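Local coordinates for prolyl endopeptidase (Myxococcus xanthus, PDB 2BKL), which probably cleaves oligopeptides on the carboxyl side of proline, and more slowly alanine, as a serine-type endopeptidase, at residues A[140-145]-A[613-618]; A[91-96]-A[653-658]. One frame throughout, in Å; residues are numbered along the deposited sequence.

Contact 1. Residues A[140-145]-A[613-618]; sequences KPNAAD and ADHDDR. With ZAH (N-[(benzyloxy)carbonyl]-L-alanyl-L-proline), chain C.
His-615, on the loop after strand 607-613 of the alpha/beta-hydrolase domain, packs against Asn-142 of the beta-propeller. The amide stacks on the imidazole with planes 17° apart, and Asn-142 ND2 sits 3.4 Å above the centre of the His-615 ring. The backbone O of His-615 touches Ala-144 CB. Asp-616 OD1 accepts from Arg-618 N in an Asx turn, and its OD2 bonds His-651, consistent with the acid of a Ser-His-Asp triad with Ser-533. Asp-617 has CG between the backbone N and the carbonyl carbon (chi1 60°), which places CG beside Asp-145 N. Asp-145 N donates to Asp-617 OD1 at 2.9 Å, nearly straight and on the syn lone pair. Asp-617 OD2 bonds the next amide, of Glu-146. The two carboxylates come close, Asp-145 OD2 to Asp-617 OD1 4.0 Å. A water donates to Asp-617 OD1 and weakly to Asp-145 OD1, which would probably ease the repulsion. Arg-618 follows. It grips Asp-145 side-on, NE to OD2 at 2.9 Å and NH2 to OD1 at 3.0 Å. The guanidinium is thereby held across the domain interface, beside the bound N-[(benzyloxy)carbonyl]-L-alanyl-L-proline. The third guanidinium nitrogen, Arg-618 NH1, donates to ligand O9 at 2.8 Å.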
# COMPACT_ATOMS: atom_id res chain seq x y z
N LYS A 140 15.85 0.09 -7.69
CA LYS A 140 15.03 -1.13 -7.57
C LYS A 140 14.77 -1.71 -8.96
O LYS A 140 13.96 -1.15 -9.70
CB LYS A 140 13.70 -0.80 -6.91
CG LYS A 140 13.85 -0.20 -5.51
CD LYS A 140 12.60 -0.21 -4.65
CE LYS A 140 11.39 0.26 -5.37
NZ LYS A 140 10.17 -0.11 -4.59
N PRO A 141 15.45 -2.79 -9.33
CA PRO A 141 15.14 -3.48 -10.58
C PRO A 141 13.68 -3.88 -10.63
O PRO A 141 13.16 -4.38 -9.63
CB PRO A 141 16.07 -4.69 -10.54
CG PRO A 141 17.25 -4.20 -9.77
CD PRO A 141 16.63 -3.35 -8.66
N ASN A 142 13.06 -3.60 -11.78
CA ASN A 142 11.68 -3.96 -12.06
C ASN A 142 10.69 -3.33 -11.10
O ASN A 142 9.56 -3.78 -11.01
CB ASN A 142 11.56 -5.49 -12.08
CG ASN A 142 12.45 -6.11 -13.13
OD1 ASN A 142 12.35 -5.78 -14.32
ND2 ASN A 142 13.37 -6.97 -12.70
N ALA A 143 11.09 -2.28 -10.39
CA ALA A 143 10.27 -1.69 -9.31
C ALA A 143 9.84 -2.73 -8.29
O ALA A 143 8.82 -2.59 -7.61
CB ALA A 143 9.06 -0.93 -9.89
N ALA A 144 10.64 -3.79 -8.14
CA ALA A 144 10.39 -4.81 -7.12
C ALA A 144 10.94 -4.34 -5.77
O ALA A 144 11.41 -3.20 -5.62
CB ALA A 144 10.97 -6.14 -7.55
N ASP A 145 10.81 -5.16 -4.73
CA ASP A 145 11.19 -4.69 -3.39
C ASP A 145 12.69 -4.65 -3.15
O ASP A 145 13.19 -3.78 -2.43
CB ASP A 145 10.57 -5.57 -2.31
CG ASP A 145 9.07 -5.40 -2.18
OD1 ASP A 145 8.43 -4.56 -2.87
OD2 ASP A 145 8.46 -6.16 -1.41
N ALA A 613 2.22 -10.24 -11.98
CA ALA A 613 3.47 -9.52 -12.21
C ALA A 613 4.61 -10.52 -12.14
O ALA A 613 4.71 -11.29 -11.18
CB ALA A 613 3.66 -8.45 -11.17
N ASP A 614 5.50 -10.47 -13.13
CA ASP A 614 6.56 -11.46 -13.26
C ASP A 614 7.69 -11.39 -12.23
O ASP A 614 8.41 -12.37 -12.05
CB ASP A 614 7.14 -11.52 -14.68
CG ASP A 614 7.94 -10.30 -15.07
OD1 ASP A 614 8.04 -9.34 -14.28
OD2 ASP A 614 8.50 -10.24 -16.20
N HIS A 615 7.84 -10.25 -11.56
CA HIS A 615 8.94 -10.07 -10.61
C HIS A 615 8.42 -9.66 -9.24
O HIS A 615 9.09 -8.95 -8.50
CB HIS A 615 9.93 -9.02 -11.12
CG HIS A 615 10.98 -9.56 -12.01
ND1 HIS A 615 10.87 -9.53 -13.38
CD2 HIS A 615 12.17 -10.14 -11.73
CE1 HIS A 615 11.96 -10.07 -13.92
NE2 HIS A 615 12.76 -10.45 -12.94
N ASP A 616 7.25 -10.15 -8.88
CA ASP A 616 6.71 -9.90 -7.54
C ASP A 616 7.47 -10.72 -6.50
O ASP A 616 7.26 -11.93 -6.34
CB ASP A 616 5.22 -10.18 -7.51
CG ASP A 616 4.54 -9.67 -6.26
OD1 ASP A 616 5.24 -9.38 -5.24
OD2 ASP A 616 3.30 -9.52 -6.25
N ASP A 617 8.38 -10.05 -5.81
CA ASP A 617 9.19 -10.66 -4.75
C ASP A 617 8.61 -10.45 -3.34
O ASP A 617 9.29 -10.61 -2.32
CB ASP A 617 10.67 -10.19 -4.80
CG ASP A 617 10.85 -8.68 -4.65
OD1 ASP A 617 9.85 -7.94 -4.68
OD2 ASP A 617 12.02 -8.19 -4.48
N ARG A 618 7.34 -10.10 -3.29
CA ARG A 618 6.63 -9.94 -2.03
C ARG A 618 5.56 -11.02 -1.91
O ARG A 618 5.63 -11.87 -1.01
CB ARG A 618 6.02 -8.55 -1.94
CG ARG A 618 5.53 -8.21 -0.54
CD ARG A 618 4.84 -6.85 -0.34
NE ARG A 618 5.65 -5.74 -0.85
CZ ARG A 618 5.23 -4.48 -0.92
NH1 ARG A 618 4.05 -4.11 -0.44
NH2 ARG A 618 6.01 -3.55 -1.46
C1 ZAH C . -0.61 -6.94 -0.25
O2 ZAH C . -1.82 -6.75 0.43
C3 ZAH C . 0.47 -7.62 0.62
C4 ZAH C . 0.06 -9.03 1.05
C5 ZAH C . -0.63 -8.88 2.40
C6 ZAH C . -0.11 -7.61 3.02
N7 ZAH C . 0.66 -7.00 1.95
C8 ZAH C . 1.39 -5.90 2.13
O9 ZAH C . 2.11 -5.47 1.11
C10 ZAH C . 1.65 -5.31 3.53
C11 ZAH C . 0.44 -4.42 3.78
N14 ZAH C . 2.84 -4.51 3.57
C15 ZAH C . 4.04 -5.05 3.56
O16 ZAH C . 4.20 -6.34 3.62
O17 ZAH C . 5.18 -4.18 3.54
C18 ZAH C . 6.44 -4.86 3.37
C19 ZAH C . 7.58 -3.88 3.06
C20 ZAH C . 7.97 -2.95 4.04
C21 ZAH C . 9.00 -2.05 3.76
C22 ZAH C . 9.65 -2.10 2.53
C23 ZAH C . 9.29 -3.04 1.56
C24 ZAH C . 8.25 -3.93 1.83
O HOH W 1 7.72 -6.27 -5.43
O HOH W 2 9.68 -8.38 -0.53

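Contact 2. Residues A[91-96]-A[653-658]; sequences KEKAIL and GADQVA
The N-terminus of helix 657-674 in the hydrolase domain meets the loop before propeller strand 95-100, and Glu-92 bonds two of its first amides. Val-657 N donates to the backbone O of Glu-92 at 3.2 Å. Ala-658 N donates to Glu-92 OE1 at 2.7 Å. This bond is nearly straight, with an angle of 173° at the hydrogen, and uses the syn lone pair. The Glu-92 chain bends at chi2 (-63°), which brings CD beside Ala-658 N. Its other oxygen, OE2, bonds the hydroxyl of Tyr-68, so both ends of the carboxylate are held. The positive end of the helix dipole would probably favour the charge of Glu-92.

Gln-656 is the N-cap residue, but the carboxylate that meets the helix amide at Ala-658 comes from the propeller. The side chain of Gln-656 crosses that of Glu-92 at about a right angle and packs on Glu-92 CB. Val-657 CG2 lies 3.5 Å from Glu-92 O.

The Lys-93 side chain crosses that of Asp-655 at about a right angle, just before the helix. Its NZ donates to the backbone O of Asp-655 at 2.7 Å, from above the carbonyl plane. The same NZ forms a salt bridge with Asp-655 OD2 at 3.2 Å, again from above the carboxylate plane. Ser-122 OG bonds both Lys-93 NZ and Asp-655 OD2, and Gly-119 O is a further partner of the ammonium. A methionine in place of Lys-93 would probably leave the Asp-655 carboxylate without its charged mate across the domain interface. Two waters extend the join through Asp-655 OD1. One donates to it and to Glu-92 O; the other also donates to it and accepts from Ala-94 N at 3.0 Å.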
# COMPACT_ATOMS: atom_id res chain seq x y z
N LYS A 91 7.44 11.65 -20.35
CA LYS A 91 8.34 10.76 -19.63
C LYS A 91 7.58 9.58 -19.02
O LYS A 91 6.44 9.70 -18.55
CB LYS A 91 9.08 11.52 -18.52
CG LYS A 91 9.89 12.74 -18.96
CD LYS A 91 11.11 12.35 -19.76
CE LYS A 91 12.07 13.56 -19.87
NZ LYS A 91 13.14 13.35 -20.86
N GLU A 92 8.27 8.45 -18.96
CA GLU A 92 7.68 7.20 -18.45
C GLU A 92 7.73 7.04 -16.93
O GLU A 92 6.92 6.29 -16.38
CB GLU A 92 8.33 6.00 -19.12
CG GLU A 92 7.99 5.90 -20.61
CD GLU A 92 6.53 5.71 -20.85
OE1 GLU A 92 6.00 4.82 -20.21
OE2 GLU A 92 5.92 6.43 -21.66
N LYS A 93 8.67 7.73 -16.28
CA LYS A 93 8.88 7.71 -14.84
C LYS A 93 9.05 9.13 -14.33
O LYS A 93 9.55 10.00 -15.07
CB LYS A 93 10.15 6.92 -14.51
CG LYS A 93 10.10 5.44 -14.87
CD LYS A 93 11.42 4.77 -14.48
CE LYS A 93 11.58 3.38 -14.98
NZ LYS A 93 10.59 2.47 -14.36
N ALA A 94 8.69 9.35 -13.07
CA ALA A 94 8.93 10.61 -12.40
C ALA A 94 10.41 10.86 -12.15
O ALA A 94 11.19 9.93 -12.08
CB ALA A 94 8.20 10.63 -11.09
N ILE A 95 10.76 12.14 -12.01
CA ILE A 95 12.13 12.60 -11.90
C ILE A 95 12.30 13.45 -10.65
O ILE A 95 11.45 14.29 -10.37
CB ILE A 95 12.44 13.45 -13.19
CG1 ILE A 95 12.36 12.56 -14.43
CG2 ILE A 95 13.79 14.17 -13.09
CD1 ILE A 95 12.53 13.30 -15.73
N LEU A 96 13.42 13.28 -9.95
CA LEU A 96 13.76 14.06 -8.76
C LEU A 96 14.55 15.31 -9.17
O LEU A 96 15.55 15.20 -9.85
CB LEU A 96 14.59 13.22 -7.79
CG LEU A 96 14.98 13.93 -6.50
CD1 LEU A 96 13.79 14.35 -5.69
CD2 LEU A 96 15.89 13.06 -5.62
N GLY A 653 3.59 -3.12 -9.98
CA GLY A 653 3.65 -2.88 -11.41
C GLY A 653 5.04 -2.51 -11.93
O GLY A 653 6.03 -2.58 -11.20
N ALA A 654 5.10 -2.07 -13.18
CA ALA A 654 6.35 -1.89 -13.92
C ALA A 654 6.89 -0.47 -13.81
O ALA A 654 7.99 -0.21 -14.27
CB ALA A 654 6.16 -2.25 -15.40
N ASP A 655 6.12 0.45 -13.23
CA ASP A 655 6.56 1.85 -13.12
C ASP A 655 6.90 2.46 -14.47
O ASP A 655 7.95 3.08 -14.65
CB ASP A 655 7.77 1.97 -12.19
CG ASP A 655 8.17 3.41 -11.90
OD1 ASP A 655 7.33 4.34 -11.91
OD2 ASP A 655 9.35 3.65 -11.62
N GLN A 656 5.99 2.28 -15.42
CA GLN A 656 6.12 2.77 -16.79
C GLN A 656 4.72 3.19 -17.19
O GLN A 656 3.83 2.33 -17.29
CB GLN A 656 6.59 1.67 -17.74
CG GLN A 656 8.06 1.32 -17.68
CD GLN A 656 8.93 2.40 -18.30
OE1 GLN A 656 9.45 3.23 -17.60
NE2 GLN A 656 9.07 2.39 -19.63
N VAL A 657 4.52 4.47 -17.50
CA VAL A 657 3.19 4.96 -17.83
C VAL A 657 2.60 4.20 -19.01
O VAL A 657 1.41 3.84 -19.01
CB VAL A 657 3.17 6.47 -18.13
CG1 VAL A 657 1.76 6.91 -18.54
CG2 VAL A 657 3.58 7.24 -16.90
N ALA A 658 3.40 3.98 -20.05
CA ALA A 658 2.89 3.23 -21.20
C ALA A 658 2.33 1.86 -20.84
O ALA A 658 1.33 1.41 -21.45
CB ALA A 658 3.98 3.07 -22.28
O HOH W 3 5.87 5.50 -14.02
O HOH W 4 7.96 6.95 -11.40

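Overall arrangement
From the N terminus, the chain first reaches 91-96, leading into strand 95-100 of the first four-stranded propeller sheet. Residues 140-145 follow, and run from the end of strand 134-141 in the next sheet into the turn after it. The chain then runs through the rest of the propeller into the hydrolase domain. Residues 613-618, after strand 607-613, close contact 1. Residues 653-658, at the start of helix 657-674, close contact 2. Contact 1 is therefore nested inside the loop of contact 2. Both join the propeller to the hydrolase domain. Their centres lie about 15 Å apart, and they touch where Ala-143 CB packs on Gly-653 O and Asp-655 CB. Contact 1 borders the ligand pocket.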